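Local coordinates for predicted ATPase involved in replication control, Cdc46/Mcm family (Methanopyrus kandleri AV19, PDB 3F8T), which probably binds ATP and single-stranded DNA as a member of the MCM replicative helicase family, with a possible part in DNA replication, at residues 423-426 and 427-430. The protein carries 2 engineered substitutions. Residues are numbered along the deposited sequence; the frame is centred on the assembly and turned at random.
Sequences LEHW and YETR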
loop_
_atom_site.group_PDB
_atom_site.type_symbol
_atom_site.label_atom_id
_atom_site.label_comp_id
_atom_site.label_asym_id
_atom_site.label_seq_id
_atom_site.Cartn_x
_atom_site.Cartn_y
_atom_site.Cartn_z
ATOM N N LEU A 423 -16.812 17.196 18.585
ATOM C CA LEU A 423 -17.302 15.958 17.986
ATOM C C LEU A 423 -18.487 15.404 18.781
ATOM O O LEU A 423 -19.516 15.035 18.209
ATOM C CB LEU A 423 -16.176 14.927 17.922
ATOM C CG LEU A 423 -16.527 13.508 17.478
ATOM C CD1 LEU A 423 -17.064 13.479 16.066
ATOM C CD2 LEU A 423 -15.309 12.611 17.603
ATOM N N GLU A 424 -18.334 15.357 20.099
ATOM C CA GLU A 424 -19.404 14.857 20.972
ATOM C C GLU A 424 -20.673 15.722 20.878
ATOM O O GLU A 424 -21.796 15.190 20.868
ATOM C CB GLU A 424 -18.883 14.630 22.406
ATOM C CG GLU A 424 -17.857 13.473 22.407
ATOM C CD GLU A 424 -17.303 13.059 23.768
ATOM O OE1 GLU A 424 -16.977 13.942 24.602
ATOM O OE2 GLU A 424 -17.146 11.826 23.971
ATOM N N HIS A 425 -20.478 17.034 20.748
ATOM C CA HIS A 425 -21.567 18.005 20.596
ATOM C C HIS A 425 -22.350 17.805 19.300
ATOM O O HIS A 425 -23.582 17.768 19.315
ATOM C CB HIS A 425 -21.023 19.440 20.648
ATOM C CG HIS A 425 -22.073 20.496 20.466
ATOM N ND1 HIS A 425 -23.048 20.749 21.408
ATOM C CD2 HIS A 425 -22.294 21.369 19.453
ATOM C CE1 HIS A 425 -23.820 21.735 20.989
ATOM N NE2 HIS A 425 -23.388 22.125 19.801
ATOM N N TRP A 426 -21.633 17.711 18.177
ATOM C CA TRP A 426 -22.264 17.370 16.902
ATOM C C TRP A 426 -23.110 16.103 17.052
ATOM O O TRP A 426 -24.274 16.076 16.670
ATOM C CB TRP A 426 -21.209 17.159 15.811
ATOM C CG TRP A 426 -21.800 16.671 14.520
ATOM C CD1 TRP A 426 -22.342 17.433 13.532
ATOM C CD2 TRP A 426 -21.943 15.309 14.100
ATOM N NE1 TRP A 426 -22.789 16.635 12.510
ATOM C CE2 TRP A 426 -22.565 15.327 12.835
ATOM C CE3 TRP A 426 -21.599 14.076 14.667
ATOM C CZ2 TRP A 426 -22.851 14.162 12.123
ATOM C CZ3 TRP A 426 -21.887 12.906 13.950
ATOM C CH2 TRP A 426 -22.506 12.963 12.701
ATOM N N TYR A 427 -22.508 15.061 17.616
ATOM C CA TYR A 427 -23.146 13.753 17.712
ATOM C C TYR A 427 -24.446 13.792 18.507
ATOM O O TYR A 427 -25.477 13.318 18.030
ATOM C CB TYR A 427 -22.173 12.751 18.337
ATOM C CG TYR A 427 -22.628 11.301 18.333
ATOM C CD1 TYR A 427 -23.177 10.716 17.190
ATOM C CD2 TYR A 427 -22.458 10.501 19.466
ATOM C CE1 TYR A 427 -23.567 9.366 17.185
ATOM C CE2 TYR A 427 -22.840 9.153 19.472
ATOM C CZ TYR A 427 -23.401 8.601 18.336
ATOM O OH TYR A 427 -23.773 7.279 18.345
ATOM N N GLU A 428 -24.386 14.367 19.707
ATOM C CA GLU A 428 -25.557 14.476 20.577
ATOM C C GLU A 428 -26.639 15.370 19.955
ATOM O O GLU A 428 -27.815 15.026 19.996
ATOM C CB GLU A 428 -25.159 14.943 21.986
ATOM C CG GLU A 428 -24.723 16.410 22.104
ATOM C CD GLU A 428 -24.191 16.779 23.493
ATOM O OE1 GLU A 428 -24.045 15.869 24.346
ATOM O OE2 GLU A 428 -23.908 17.978 23.730
ATOM N N THR A 429 -26.232 16.492 19.361
ATOM C CA THR A 429 -27.161 17.425 18.711
ATOM C C THR A 429 -27.895 16.745 17.535
ATOM O O THR A 429 -29.117 16.885 17.384
ATOM C CB THR A 429 -26.420 18.733 18.272
ATOM O OG1 THR A 429 -25.971 19.451 19.435
ATOM C CG2 THR A 429 -27.308 19.649 17.461
ATOM N N ARG A 430 -27.160 15.988 16.721
ATOM C CA ARG A 430 -27.768 15.293 15.582
ATOM C C ARG A 430 -28.696 14.152 15.993
ATOM O O ARG A 430 -29.730 13.952 15.370
ATOM C CB ARG A 430 -26.689 14.785 14.606
ATOM C CG ARG A 430 -25.981 15.905 13.850
ATOM C CD ARG A 430 -26.912 16.599 12.850
ATOM N NE ARG A 430 -26.188 17.595 12.067
ATOM C CZ ARG A 430 -25.933 18.842 12.461
ATOM N NH1 ARG A 430 -26.352 19.286 13.642
ATOM N NH2 ARG A 430 -25.252 19.656 11.665
#
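Arg430 climbs over the indole of Trp426, one turn back along helix 417-439. CB lies 3.4 Å from Trp426 O, the carbonyl that also accepts the backbone bond from Arg430 N. CG sits beside the backbone N (chi1 -70°), which sets it over the pyrrole face, a CH-pi contact 3.7 Å from the centroid of that five-membered ring. The chain then bends at chi2, keeping CD alongside the indole and NE 3.6 Å from Trp426 NE1. At the tip, one face of the guanidinium looks onto Trp426 CD1, the two planes tilted 55° apart, no parallel stack; NH2 forms a salt bridge with Asp484 of helix 473-489, whose OD2 also accepts from Trp426 NE1. At the benzene end, Trp426 CE3 meets Tyr427 CB at 3.9 Å, while the indole also packs on Val455, Ala480 and Val483. Next door, His425 O accepts hydrogen bonds from Thr429 N and Thr429 OG1, on opposite faces of its plane. A leucine in place of Trp426 would probably leave Asp484 with one donor fewer and Arg430 CG without the indole face beneath it. One carboxylate thus gathers indole and guanidinium, tying helix 417-439 of the AAA-lid domain to helix 473-489.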